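Local coordinates for protein E1 (Kluyveromyces marxianus, PDB 3VX6) that forms the N-terminal domain of Atg7, the E1-like enzyme that activates Atg8 and Atg12 for conjugation in autophagy, at residues A[41-46]-A[80-85]; A[154-159]-A[244-249]; A[48-53]-A[202-207]; A[87-92]-A[126-131]; A[115-120]-A[216-221]. One frame throughout, in Å; residues are numbered along the deposited sequence.

Interaction 1 of 5, residues A[41-46]-A[80-85]; sequences EKALYT and KGYLLN
Leu44 and Leu83 make the tightly packed half of this antiparallel strand pairing. They rise from one face of the sheet and cross obliquely, CD1 of Leu44 lying 3.8 Å from CB of Leu83. Gly81, the residue paired with Leu44, adds no side chain to that face, and CB of Leu44 instead rests on the glycine backbone, 3.9 Å from Gly81 C. Leu44 and Gly81 exchange two backbone bonds, Leu44 N to Gly81 O and Gly81 N to Leu44 O, both 2.8 Å. Leu83 N gives a nearly straight bond to Lys42 O (172°), while the return from Lys42 N to Leu83 O is weak. The face bearing Ala43, Tyr45, Lys80 and Tyr82 is looser and more open to solvent. With CG anti to its backbone N (chi1 -172°) and an extended chain beyond, Lys80 runs beside Tyr45 in the same direction, its CD 3.6 Å from Tyr45 CE1. A water accepts from Lys80 NZ and sits 3.2 Å from Tyr45 OH. An alanine in place of Tyr45 would probably leave the Lys80 chain without its flanking ring, free to swing, and the water without its hydroxyl partner. Helix 21-33 packs under the leucine face, Phe23 meeting Leu44 and Leu27 meeting Leu83, and strand 123-130 continues the sheet beyond strand 78-86.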
# COMPACT_ATOMS: atom_id res chain seq x y z
N GLU A 41 -14.66 8.75 -8.31
CA GLU A 41 -13.27 8.71 -7.87
C GLU A 41 -13.24 9.24 -6.43
O GLU A 41 -12.99 10.43 -6.19
CB GLU A 41 -12.42 9.57 -8.81
CG GLU A 41 -10.95 9.19 -8.87
CD GLU A 41 -10.28 9.72 -10.13
OE1 GLU A 41 -10.49 9.14 -11.23
OE2 GLU A 41 -9.55 10.73 -10.04
N LYS A 42 -13.53 8.35 -5.48
CA LYS A 42 -13.58 8.68 -4.06
C LYS A 42 -12.32 8.33 -3.31
O LYS A 42 -11.57 7.45 -3.70
CB LYS A 42 -14.74 7.94 -3.38
CG LYS A 42 -16.03 8.73 -3.17
CD LYS A 42 -16.96 8.63 -4.35
CE LYS A 42 -18.19 9.52 -4.15
NZ LYS A 42 -19.15 9.43 -5.31
N ALA A 43 -12.09 9.03 -2.21
CA ALA A 43 -10.94 8.75 -1.39
C ALA A 43 -11.42 7.76 -0.34
O ALA A 43 -12.49 7.94 0.24
CB ALA A 43 -10.44 10.02 -0.71
N LEU A 44 -10.65 6.71 -0.12
CA LEU A 44 -10.99 5.71 0.87
C LEU A 44 -10.10 5.94 2.09
O LEU A 44 -9.02 6.53 1.99
CB LEU A 44 -10.77 4.31 0.29
CG LEU A 44 -11.62 4.00 -0.95
CD1 LEU A 44 -11.16 2.73 -1.62
CD2 LEU A 44 -13.07 3.89 -0.53
N TYR A 45 -10.57 5.51 3.25
CA TYR A 45 -9.83 5.67 4.49
C TYR A 45 -10.10 4.42 5.28
O TYR A 45 -11.25 4.00 5.43
CB TYR A 45 -10.32 6.88 5.29
CG TYR A 45 -10.06 8.22 4.65
CD1 TYR A 45 -8.80 8.79 4.67
CD2 TYR A 45 -11.08 8.91 3.99
CE1 TYR A 45 -8.54 10.02 4.06
CE2 TYR A 45 -10.84 10.13 3.36
CZ TYR A 45 -9.56 10.68 3.40
OH TYR A 45 -9.30 11.88 2.78
N THR A 46 -9.05 3.81 5.77
CA THR A 46 -9.26 2.62 6.55
C THR A 46 -8.23 2.71 7.64
O THR A 46 -7.05 2.98 7.38
CB THR A 46 -9.09 1.37 5.69
OG1 THR A 46 -9.41 0.21 6.46
CG2 THR A 46 -7.66 1.27 5.16
N LYS A 80 -4.78 6.19 3.47
CA LYS A 80 -5.62 6.82 2.47
C LYS A 80 -5.53 6.06 1.16
O LYS A 80 -4.45 5.82 0.64
CB LYS A 80 -5.20 8.28 2.25
CG LYS A 80 -6.17 9.06 1.35
CD LYS A 80 -5.98 10.56 1.53
CE LYS A 80 -6.95 11.36 0.66
NZ LYS A 80 -6.89 12.83 0.95
N GLY A 81 -6.69 5.65 0.66
CA GLY A 81 -6.74 4.93 -0.59
C GLY A 81 -7.61 5.72 -1.53
O GLY A 81 -8.05 6.82 -1.20
N TYR A 82 -7.86 5.16 -2.71
CA TYR A 82 -8.69 5.83 -3.69
C TYR A 82 -9.56 4.83 -4.42
O TYR A 82 -9.14 3.71 -4.71
CB TYR A 82 -7.82 6.62 -4.68
CG TYR A 82 -6.98 7.70 -4.01
CD1 TYR A 82 -7.58 8.85 -3.46
CD2 TYR A 82 -5.60 7.53 -3.82
CE1 TYR A 82 -6.83 9.79 -2.74
CE2 TYR A 82 -4.84 8.46 -3.11
CZ TYR A 82 -5.45 9.58 -2.57
OH TYR A 82 -4.68 10.47 -1.83
N LEU A 83 -10.80 5.22 -4.68
CA LEU A 83 -11.71 4.35 -5.40
C LEU A 83 -12.03 4.96 -6.76
O LEU A 83 -12.15 6.16 -6.90
CB LEU A 83 -13.00 4.13 -4.60
CG LEU A 83 -14.19 3.51 -5.34
CD1 LEU A 83 -13.90 2.07 -5.73
CD2 LEU A 83 -15.42 3.58 -4.44
N LEU A 84 -12.12 4.11 -7.77
CA LEU A 84 -12.47 4.54 -9.10
C LEU A 84 -13.63 3.63 -9.52
O LEU A 84 -13.43 2.60 -10.15
CB LEU A 84 -11.30 4.36 -10.06
CG LEU A 84 -11.39 5.14 -11.39
CD1 LEU A 84 -10.72 4.32 -12.47
CD2 LEU A 84 -12.82 5.42 -11.79
N ASN A 85 -14.84 4.01 -9.14
CA ASN A 85 -16.01 3.22 -9.49
C ASN A 85 -16.51 3.54 -10.90
O ASN A 85 -17.06 4.62 -11.14
CB ASN A 85 -17.15 3.46 -8.51
CG ASN A 85 -18.38 2.63 -8.84
OD1 ASN A 85 -18.36 1.40 -8.70
ND2 ASN A 85 -19.45 3.28 -9.31
O HOH W 1 -6.78 13.72 3.31

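Interaction 2 of 5, residues A[154-159]-A[244-249]; sequences IISSKV and EAEIII
A classic beta bulge in strand 151-159, an outermost strand of a six-stranded mixed sheet, sets Ile155 and Ser156 together opposite Glu246. The evidence is a shared acceptor: Glu246 O takes Ile155 N at 2.6 Å and Ser156 N at 3.3 Å. The extra residue turns its side chain to Ile248, and CG1 of Ile155 packs against CG2 of Ile248 at 3.4 Å. Past the bulge the strands pair regularly, Ser156 with Glu246 and Lys158 with Glu244, the latter through Glu244 N to Lys158 O. On one face Ile154 spans two partners: CG1, anti to its carbonyl carbon (chi1 -76°), meets Ile247 CG1 at 4.0 Å, and CG2 meets Ala245 CB at 3.9 Å. On the other face the chains of Lys158 and Glu244 run alongside each other. Their salt bridge is long, with NZ of Lys158 3.7 Å from OE2 of Glu244; the lysine CE is nearer to the carboxylate than the ammonium is. OE1 of Glu244 is held by a salt bridge to Lys198, two strands farther into the sheet. An alanine in place of Glu244 would probably cost Lys198 this charge partner and Lys158 its long, weaker one. Two residues of one strand opposite a single residue of the other, both N-H groups on one carbonyl, is the signature of the classic bulge in an antiparallel pair.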
# COMPACT_ATOMS: atom_id res chain seq x y z
N ILE A 154 18.02 -9.48 -0.12
CA ILE A 154 18.19 -8.93 1.21
C ILE A 154 19.62 -9.34 1.52
O ILE A 154 19.92 -10.52 1.64
CB ILE A 154 17.24 -9.58 2.25
CG1 ILE A 154 15.82 -9.02 2.07
CG2 ILE A 154 17.74 -9.30 3.67
CD1 ILE A 154 14.82 -9.54 3.10
N ILE A 155 20.51 -8.35 1.59
CA ILE A 155 21.90 -8.63 1.90
C ILE A 155 22.01 -9.03 3.36
O ILE A 155 22.82 -9.88 3.71
CB ILE A 155 22.77 -7.40 1.66
CG1 ILE A 155 22.87 -7.14 0.16
CG2 ILE A 155 24.15 -7.60 2.27
CD1 ILE A 155 23.25 -8.37 -0.65
N SER A 156 21.18 -8.43 4.20
CA SER A 156 21.21 -8.73 5.63
C SER A 156 19.88 -8.40 6.33
O SER A 156 19.14 -7.52 5.90
CB SER A 156 22.35 -7.94 6.28
OG SER A 156 22.10 -7.71 7.65
N SER A 157 19.59 -9.14 7.40
CA SER A 157 18.38 -8.88 8.18
C SER A 157 18.55 -9.38 9.60
O SER A 157 19.24 -10.36 9.85
CB SER A 157 17.14 -9.53 7.55
OG SER A 157 17.06 -10.92 7.82
N LYS A 158 17.93 -8.67 10.53
CA LYS A 158 17.98 -9.04 11.93
C LYS A 158 16.62 -8.78 12.52
O LYS A 158 15.87 -7.94 12.03
CB LYS A 158 19.04 -8.23 12.66
CG LYS A 158 18.84 -6.74 12.60
CD LYS A 158 19.98 -6.00 13.30
CE LYS A 158 19.88 -4.49 13.07
NZ LYS A 158 21.02 -3.70 13.63
N VAL A 159 16.29 -9.51 13.58
CA VAL A 159 15.01 -9.35 14.25
C VAL A 159 15.00 -7.99 14.94
O VAL A 159 16.03 -7.47 15.34
CB VAL A 159 14.79 -10.45 15.31
CG1 VAL A 159 13.36 -10.37 15.85
CG2 VAL A 159 15.06 -11.82 14.70
N GLU A 244 14.76 -6.12 10.67
CA GLU A 244 15.40 -5.06 9.91
C GLU A 244 16.14 -5.75 8.77
O GLU A 244 16.66 -6.85 8.94
CB GLU A 244 16.41 -4.30 10.77
CG GLU A 244 17.19 -3.25 10.00
CD GLU A 244 18.19 -2.49 10.86
OE1 GLU A 244 17.76 -1.85 11.84
OE2 GLU A 244 19.40 -2.54 10.56
N ALA A 245 16.18 -5.12 7.61
CA ALA A 245 16.87 -5.72 6.48
C ALA A 245 17.67 -4.74 5.62
O ALA A 245 17.29 -3.59 5.43
CB ALA A 245 15.87 -6.47 5.62
N GLU A 246 18.80 -5.21 5.13
CA GLU A 246 19.66 -4.42 4.26
C GLU A 246 19.38 -4.94 2.86
O GLU A 246 19.49 -6.14 2.60
CB GLU A 246 21.11 -4.66 4.63
CG GLU A 246 22.05 -3.70 4.00
CD GLU A 246 23.46 -3.96 4.42
OE1 GLU A 246 24.29 -3.04 4.26
OE2 GLU A 246 23.74 -5.08 4.92
N ILE A 247 19.04 -4.06 1.94
CA ILE A 247 18.68 -4.49 0.60
C ILE A 247 19.48 -3.87 -0.52
O ILE A 247 19.90 -2.72 -0.46
CB ILE A 247 17.16 -4.23 0.37
CG1 ILE A 247 16.34 -5.08 1.34
CG2 ILE A 247 16.77 -4.54 -1.04
CD1 ILE A 247 14.99 -4.50 1.65
N ILE A 248 19.70 -4.68 -1.55
CA ILE A 248 20.41 -4.26 -2.74
C ILE A 248 19.44 -4.42 -3.90
O ILE A 248 18.69 -5.40 -3.96
CB ILE A 248 21.66 -5.17 -2.99
CG1 ILE A 248 22.17 -4.98 -4.42
CG2 ILE A 248 21.29 -6.62 -2.76
CD1 ILE A 248 22.62 -3.56 -4.74
N ILE A 249 19.42 -3.43 -4.78
CA ILE A 249 18.56 -3.45 -5.95
C ILE A 249 19.36 -3.93 -7.16
O ILE A 249 20.44 -3.41 -7.45
CB ILE A 249 18.00 -2.05 -6.30
CG1 ILE A 249 16.99 -1.59 -5.25
CG2 ILE A 249 17.32 -2.10 -7.65
CD1 ILE A 249 17.55 -0.67 -4.23

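Interaction 3 of 5, residues A[48-53]-A[202-207]; sequences LDLNQF and KDFSHL
Phe53 and His206 stack face to face where two irregular loops meet, one following strand 40-47 and the other following strand 198-202, so the contact joins the two mixed sheets of the fold. The centroids are 3.6 Å apart and the planes 13° from parallel. Traced outward, Phe53 CB lies 3.7 Å from His206 ND1. CG, anti to the carbonyl carbon of Phe53 (chi1 -85°), faces CE1 of the imidazole at 3.5 Å. CD1 stands over the centre of the imidazole, while in return His206 NE2 stands over the centre of the phenyl ring. CD2 and CE2 lie farther off, nearest to His206 CE1 and NE2 respectively. CE1 of Phe53 meets both His206 CD2 and the backbone C of Phe204, and CZ, the tip, has Asp203 O at the ring edge, 3.5 Å away. Each loop is shaped by a side chain of its own: Asp49 OD2 makes an Asx turn through Asn51 N, extended to an Asx motif by Gln52 N, and Ser205 OG, also hydrogen-bonded to Ile210 O, accepts from Leu207 N in an ST turn. Beside the stack, Leu48 CD2 touches Phe204 CE1 at 3.6 Å, and Leu50 CD1 lies 3.7 Å from Lys202 CB. At the rim of the imidazole, in its plane, a water lies 3.0 Å from His206 ND1 and accepts a weak bond from Phe53 N.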
# COMPACT_ATOMS: atom_id res chain seq x y z
N LEU A 48 -5.68 1.45 9.71
CA LEU A 48 -4.85 0.29 9.58
C LEU A 48 -4.72 -0.42 10.91
O LEU A 48 -4.22 0.14 11.90
CB LEU A 48 -3.47 0.70 9.04
CG LEU A 48 -3.12 0.14 7.65
CD1 LEU A 48 -4.32 0.16 6.73
CD2 LEU A 48 -1.97 0.95 7.06
N ASP A 49 -5.22 -1.64 10.95
CA ASP A 49 -5.12 -2.44 12.14
C ASP A 49 -3.81 -3.16 11.95
O ASP A 49 -3.76 -4.19 11.28
CB ASP A 49 -6.26 -3.46 12.22
CG ASP A 49 -6.17 -4.33 13.46
OD1 ASP A 49 -7.00 -5.26 13.60
OD2 ASP A 49 -5.28 -4.08 14.31
N LEU A 50 -2.75 -2.58 12.50
CA LEU A 50 -1.43 -3.16 12.39
C LEU A 50 -1.24 -4.24 13.44
O LEU A 50 -0.18 -4.84 13.53
CB LEU A 50 -0.35 -2.08 12.53
CG LEU A 50 -0.31 -1.05 11.40
CD1 LEU A 50 0.83 -0.07 11.64
CD2 LEU A 50 -0.12 -1.76 10.06
N ASN A 51 -2.29 -4.47 14.23
CA ASN A 51 -2.27 -5.48 15.29
C ASN A 51 -2.78 -6.81 14.79
O ASN A 51 -2.05 -7.81 14.72
CB ASN A 51 -3.14 -5.05 16.46
CG ASN A 51 -2.45 -4.08 17.38
OD1 ASN A 51 -1.41 -4.40 17.96
ND2 ASN A 51 -3.02 -2.89 17.51
N GLN A 52 -4.06 -6.83 14.44
CA GLN A 52 -4.68 -8.04 13.96
C GLN A 52 -4.76 -8.08 12.44
O GLN A 52 -5.63 -7.44 11.84
CB GLN A 52 -6.09 -8.17 14.56
CG GLN A 52 -6.34 -9.46 15.33
CD GLN A 52 -6.24 -10.69 14.44
OE1 GLN A 52 -5.19 -10.97 13.85
NE2 GLN A 52 -7.35 -11.43 14.34
N PHE A 53 -3.86 -8.83 11.82
CA PHE A 53 -3.87 -8.96 10.36
C PHE A 53 -4.80 -10.08 9.95
O PHE A 53 -5.38 -10.77 10.80
CB PHE A 53 -2.46 -9.24 9.81
CG PHE A 53 -1.63 -8.01 9.58
CD1 PHE A 53 -0.45 -8.07 8.85
CD2 PHE A 53 -2.03 -6.77 10.08
CE1 PHE A 53 0.31 -6.93 8.62
CE2 PHE A 53 -1.28 -5.62 9.84
CZ PHE A 53 -0.11 -5.70 9.11
N LYS A 202 6.34 0.01 9.05
CA LYS A 202 5.38 -0.83 9.75
C LYS A 202 4.83 -1.67 8.62
O LYS A 202 3.88 -1.31 7.93
CB LYS A 202 4.30 0.02 10.42
CG LYS A 202 4.77 0.58 11.76
CD LYS A 202 4.22 1.97 12.08
CE LYS A 202 4.73 2.42 13.44
NZ LYS A 202 4.18 3.74 13.86
N ASP A 203 5.49 -2.81 8.42
CA ASP A 203 5.18 -3.76 7.37
C ASP A 203 3.71 -4.18 7.26
O ASP A 203 3.01 -4.35 8.26
CB ASP A 203 6.06 -4.98 7.57
CG ASP A 203 6.30 -5.73 6.29
OD1 ASP A 203 7.03 -6.74 6.36
OD2 ASP A 203 5.77 -5.33 5.23
N PHE A 204 3.25 -4.34 6.02
CA PHE A 204 1.89 -4.77 5.76
C PHE A 204 1.86 -6.26 5.63
O PHE A 204 0.89 -6.85 5.18
CB PHE A 204 1.37 -4.15 4.47
CG PHE A 204 1.12 -2.69 4.57
CD1 PHE A 204 1.22 -2.04 5.79
CD2 PHE A 204 0.78 -1.96 3.45
CE1 PHE A 204 0.99 -0.68 5.89
CE2 PHE A 204 0.54 -0.60 3.53
CZ PHE A 204 0.65 0.04 4.76
N SER A 205 2.95 -6.89 6.02
CA SER A 205 2.99 -8.33 5.96
C SER A 205 3.48 -8.80 7.30
O SER A 205 4.31 -8.14 7.92
CB SER A 205 3.92 -8.81 4.84
OG SER A 205 3.93 -10.23 4.76
N HIS A 206 2.92 -9.91 7.77
CA HIS A 206 3.31 -10.52 9.02
C HIS A 206 3.96 -11.83 8.63
O HIS A 206 4.30 -12.65 9.50
CB HIS A 206 2.11 -10.81 9.92
CG HIS A 206 1.72 -9.66 10.79
ND1 HIS A 206 0.68 -9.74 11.69
CD2 HIS A 206 2.20 -8.40 10.88
CE1 HIS A 206 0.54 -8.57 12.29
NE2 HIS A 206 1.45 -7.74 11.82
N LEU A 207 4.12 -12.02 7.33
CA LEU A 207 4.77 -13.22 6.81
C LEU A 207 6.22 -13.16 7.24
O LEU A 207 6.85 -12.10 7.18
CB LEU A 207 4.67 -13.26 5.28
CG LEU A 207 3.32 -13.72 4.73
CD1 LEU A 207 3.38 -13.78 3.22
CD2 LEU A 207 2.96 -15.11 5.29
O HOH W 2 -1.56 -11.10 13.08

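Interaction 4 of 5, residues A[87-92]-A[126-131]; sequences NTIELF and ISFADL
The Phe128 ring lies against the start of helix 89-94. Over one face Ile89 N stands 3.2 Å above the ring centre, with Thr88 C displaced toward the rim; the opposite face has Asp130 N over its centre, and Asn87 O is at the edge near CE2. Ile89 crosses Phe128 at about a right angle, CD1 of Ile89 touching CD1 of the ring. The Phe92 ring instead presents its edge to Ile126, with Ile126 O 3.5 Å from Phe92 CE1, while CB of Phe92 packs on CB of Phe128 at 3.8 Å. Thr88 is the N-cap, its OG1 accepting from Leu91 N at 2.9 Å, a capping bond at the turn whose backbone lies over the Phe128 ring. Strand 78-86 runs parallel to its sheet neighbour 123-130 and reaches it through helices 89-94 and 97-114, so the arrangement belongs to a beta-alpha-beta crossover.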
# COMPACT_ATOMS: atom_id res chain seq x y z
N ASN A 87 -18.92 3.37 -14.20
CA ASN A 87 -20.36 3.44 -14.34
C ASN A 87 -20.96 2.29 -15.13
O ASN A 87 -22.15 2.02 -15.03
CB ASN A 87 -20.77 4.78 -14.97
CG ASN A 87 -19.86 5.19 -16.14
OD1 ASN A 87 -18.84 4.54 -16.43
ND2 ASN A 87 -20.23 6.28 -16.81
N THR A 88 -20.13 1.60 -15.91
CA THR A 88 -20.64 0.49 -16.68
C THR A 88 -19.71 -0.70 -16.54
O THR A 88 -18.51 -0.53 -16.33
CB THR A 88 -20.79 0.83 -18.19
OG1 THR A 88 -19.60 0.47 -18.89
CG2 THR A 88 -21.05 2.32 -18.37
N ILE A 89 -20.28 -1.90 -16.64
CA ILE A 89 -19.51 -3.14 -16.53
C ILE A 89 -18.46 -3.22 -17.63
O ILE A 89 -17.37 -3.73 -17.42
CB ILE A 89 -20.44 -4.38 -16.62
CG1 ILE A 89 -19.67 -5.66 -16.28
CG2 ILE A 89 -21.01 -4.52 -18.02
CD1 ILE A 89 -19.41 -5.87 -14.81
N GLU A 90 -18.79 -2.72 -18.82
CA GLU A 90 -17.86 -2.75 -19.94
C GLU A 90 -16.68 -1.83 -19.70
O GLU A 90 -15.55 -2.18 -20.02
CB GLU A 90 -18.57 -2.38 -21.24
CG GLU A 90 -19.63 -3.38 -21.67
CD GLU A 90 -21.04 -2.98 -21.25
OE1 GLU A 90 -21.22 -2.38 -20.17
OE2 GLU A 90 -21.99 -3.30 -22.01
N LEU A 91 -16.94 -0.65 -19.14
CA LEU A 91 -15.88 0.29 -18.84
C LEU A 91 -14.97 -0.32 -17.79
O LEU A 91 -13.74 -0.15 -17.81
CB LEU A 91 -16.46 1.61 -18.34
CG LEU A 91 -16.97 2.40 -19.54
CD1 LEU A 91 -17.41 3.81 -19.16
CD2 LEU A 91 -15.85 2.44 -20.57
N PHE A 92 -15.59 -1.04 -16.86
CA PHE A 92 -14.87 -1.72 -15.80
C PHE A 92 -14.05 -2.84 -16.44
O PHE A 92 -12.87 -2.98 -16.17
CB PHE A 92 -15.87 -2.29 -14.79
CG PHE A 92 -15.24 -3.05 -13.68
CD1 PHE A 92 -14.69 -2.39 -12.58
CD2 PHE A 92 -15.18 -4.44 -13.73
CE1 PHE A 92 -14.09 -3.10 -11.54
CE2 PHE A 92 -14.58 -5.16 -12.70
CZ PHE A 92 -14.03 -4.48 -11.60
N ILE A 126 -10.95 -0.17 -8.18
CA ILE A 126 -11.78 0.17 -9.32
C ILE A 126 -12.98 -0.72 -9.10
O ILE A 126 -12.86 -1.82 -8.54
CB ILE A 126 -11.13 -0.14 -10.69
CG1 ILE A 126 -10.65 -1.60 -10.73
CG2 ILE A 126 -10.01 0.87 -10.96
CD1 ILE A 126 -10.17 -2.06 -12.11
N SER A 127 -14.15 -0.26 -9.49
CA SER A 127 -15.33 -1.06 -9.27
C SER A 127 -16.45 -0.69 -10.19
O SER A 127 -16.39 0.30 -10.93
CB SER A 127 -15.80 -0.92 -7.81
OG SER A 127 -16.19 0.41 -7.50
N PHE A 128 -17.48 -1.52 -10.16
CA PHE A 128 -18.67 -1.30 -10.93
C PHE A 128 -19.76 -1.77 -10.01
O PHE A 128 -19.86 -2.96 -9.69
CB PHE A 128 -18.71 -2.14 -12.20
CG PHE A 128 -20.02 -2.05 -12.91
CD1 PHE A 128 -20.71 -3.20 -13.28
CD2 PHE A 128 -20.59 -0.81 -13.18
CE1 PHE A 128 -21.95 -3.12 -13.90
CE2 PHE A 128 -21.82 -0.71 -13.80
CZ PHE A 128 -22.50 -1.87 -14.16
N ALA A 129 -20.55 -0.82 -9.54
CA ALA A 129 -21.64 -1.14 -8.66
C ALA A 129 -22.85 -1.22 -9.56
O ALA A 129 -23.34 -0.20 -10.06
CB ALA A 129 -21.82 -0.06 -7.61
N ASP A 130 -23.30 -2.45 -9.81
CA ASP A 130 -24.47 -2.68 -10.64
C ASP A 130 -25.68 -2.61 -9.72
O ASP A 130 -26.17 -3.62 -9.23
CB ASP A 130 -24.41 -4.06 -11.29
CG ASP A 130 -25.58 -4.30 -12.23
OD1 ASP A 130 -25.60 -5.37 -12.88
OD2 ASP A 130 -26.46 -3.42 -12.31
N LEU A 131 -26.13 -1.39 -9.46
CA LEU A 131 -27.25 -1.18 -8.58
C LEU A 131 -28.56 -1.72 -9.17
O LEU A 131 -29.61 -1.65 -8.54
CB LEU A 131 -27.35 0.31 -8.24
CG LEU A 131 -26.02 0.92 -7.80
CD1 LEU A 131 -26.24 2.33 -7.26
CD2 LEU A 131 -25.39 0.05 -6.73

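Interaction 5 of 5, residues A[115-120]-A[216-221]; sequences NDLNEI and KNILTV
Leu117 and Ile120 bring a short 3-10 turn, in the loop between helix 97-114 and strand 123-130, into buried apolar contact with helix 215-225. Leu117 splits its branches: CD1 meets Ile218 CG2 and CD2 meets Val221 CG1, both at 3.6 Å. Ile120 does likewise, with CG2 3.6 Å from Val221 CG2 and CD1 meeting Ile218 CG1 and Asn217 CB. One polar link accompanies this packing: Asn217 ND2 donates to Ile120 O at 2.7 Å, arriving 44° above the carbonyl plane but with the oxygen in the plane of its own amide. That amide is further fixed by Pro143 O on ND2 and Phe145 N on OD1. The turn opens with an Asx turn, where Asp116 OD1 accepts from Asn118 N on its anti lone pair and from Asn118 ND2 as well. Around the contact, Leu109 and Leu113 of helix 97-114 pack on Val221, while Ile233 of strand 231-236 meets Ile218.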
# COMPACT_ATOMS: atom_id res chain seq x y z
N ASN A 115 8.61 14.06 -1.27
CA ASN A 115 7.95 14.40 -0.01
C ASN A 115 8.32 13.52 1.18
O ASN A 115 9.13 13.89 2.02
CB ASN A 115 6.43 14.38 -0.18
CG ASN A 115 5.97 15.17 -1.41
OD1 ASN A 115 6.42 16.29 -1.65
ND2 ASN A 115 5.06 14.58 -2.18
N ASP A 116 7.70 12.35 1.24
CA ASP A 116 7.92 11.42 2.34
C ASP A 116 7.67 10.03 1.77
O ASP A 116 6.85 9.87 0.86
CB ASP A 116 6.93 11.73 3.47
CG ASP A 116 7.20 10.93 4.74
OD1 ASP A 116 7.10 9.68 4.71
OD2 ASP A 116 7.51 11.56 5.78
N LEU A 117 8.38 9.03 2.29
CA LEU A 117 8.18 7.67 1.81
C LEU A 117 6.79 7.16 2.19
O LEU A 117 6.22 6.32 1.50
CB LEU A 117 9.23 6.72 2.38
CG LEU A 117 10.68 7.02 2.03
CD1 LEU A 117 11.51 5.83 2.44
CD2 LEU A 117 10.82 7.29 0.54
N ASN A 118 6.24 7.66 3.28
CA ASN A 118 4.91 7.21 3.67
C ASN A 118 3.96 7.38 2.51
O ASN A 118 3.01 6.62 2.37
CB ASN A 118 4.39 8.01 4.86
CG ASN A 118 4.96 7.53 6.18
OD1 ASN A 118 4.53 6.50 6.73
ND2 ASN A 118 5.94 8.26 6.70
N GLU A 119 4.21 8.38 1.68
CA GLU A 119 3.32 8.64 0.55
C GLU A 119 3.35 7.63 -0.57
O GLU A 119 2.47 7.64 -1.43
CB GLU A 119 3.59 10.02 -0.03
CG GLU A 119 3.30 11.14 0.93
CD GLU A 119 3.38 12.49 0.26
OE1 GLU A 119 3.61 13.49 0.97
OE2 GLU A 119 3.19 12.57 -0.98
N ILE A 120 4.36 6.77 -0.59
CA ILE A 120 4.46 5.78 -1.65
C ILE A 120 3.49 4.64 -1.44
O ILE A 120 3.28 3.81 -2.33
CB ILE A 120 5.87 5.20 -1.74
CG1 ILE A 120 6.15 4.38 -0.48
CG2 ILE A 120 6.87 6.32 -1.93
CD1 ILE A 120 7.54 3.88 -0.37
N LYS A 216 8.89 -2.34 -2.30
CA LYS A 216 9.56 -1.98 -3.53
C LYS A 216 9.51 -0.50 -3.74
O LYS A 216 10.43 0.09 -4.27
CB LYS A 216 8.88 -2.67 -4.70
CG LYS A 216 9.15 -4.17 -4.80
CD LYS A 216 8.42 -4.77 -6.01
CE LYS A 216 8.69 -6.25 -6.12
NZ LYS A 216 7.45 -6.84 -6.72
N ASN A 217 8.37 0.06 -3.36
CA ASN A 217 8.14 1.49 -3.43
C ASN A 217 9.30 2.16 -2.65
O ASN A 217 10.08 2.92 -3.22
CB ASN A 217 6.80 1.82 -2.77
CG ASN A 217 5.64 1.09 -3.42
OD1 ASN A 217 5.84 0.10 -4.14
ND2 ASN A 217 4.43 1.56 -3.17
N ILE A 218 9.41 1.84 -1.37
CA ILE A 218 10.47 2.41 -0.54
C ILE A 218 11.81 2.30 -1.25
O ILE A 218 12.49 3.30 -1.49
CB ILE A 218 10.54 1.71 0.84
CG1 ILE A 218 9.19 1.84 1.56
CG2 ILE A 218 11.70 2.30 1.65
CD1 ILE A 218 9.05 1.00 2.81
N LEU A 219 12.17 1.07 -1.62
CA LEU A 219 13.42 0.84 -2.32
C LEU A 219 13.56 1.71 -3.56
O LEU A 219 14.53 2.43 -3.71
CB LEU A 219 13.54 -0.62 -2.72
CG LEU A 219 13.68 -1.50 -1.49
CD1 LEU A 219 13.47 -2.95 -1.85
CD2 LEU A 219 15.06 -1.26 -0.89
N THR A 220 12.58 1.64 -4.44
CA THR A 220 12.65 2.41 -5.66
C THR A 220 12.83 3.91 -5.38
O THR A 220 13.65 4.58 -6.02
CB THR A 220 11.38 2.18 -6.49
OG1 THR A 220 11.31 0.80 -6.87
CG2 THR A 220 11.37 3.04 -7.74
N VAL A 221 12.09 4.44 -4.43
CA VAL A 221 12.23 5.86 -4.16
C VAL A 221 13.55 6.20 -3.49
O VAL A 221 14.31 7.04 -3.94
CB VAL A 221 11.08 6.36 -3.30
CG1 VAL A 221 11.32 7.82 -2.97
CG2 VAL A 221 9.77 6.16 -4.04

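How the interactions relate
From the N terminus, interaction 1 closes the first loop, pairing strand 40-47 with strand 78-86. Interaction 3 opens at 48-53, inside that loop, and closes only at 202-207, so the two cross. Interaction 4 (87-92 with 126-131) is nested within interaction 3; it touches interaction 1, since Asn85 and Ser127 are hydrogen-bonded across neighbouring strands. Interaction 5 opens at 115-120, before interaction 4 closes, and crosses both 4 and 3. Interaction 2 closes last, at 244-249, crossing 3 and 5, and meets helix 215-225 where Ile247 packs on Leu219. Interaction 4 thus packs a helix on the sheet of interaction 1, interaction 2 edges the other mixed sheet, interaction 3 joins the two, and interaction 5 ties in helix 215-225.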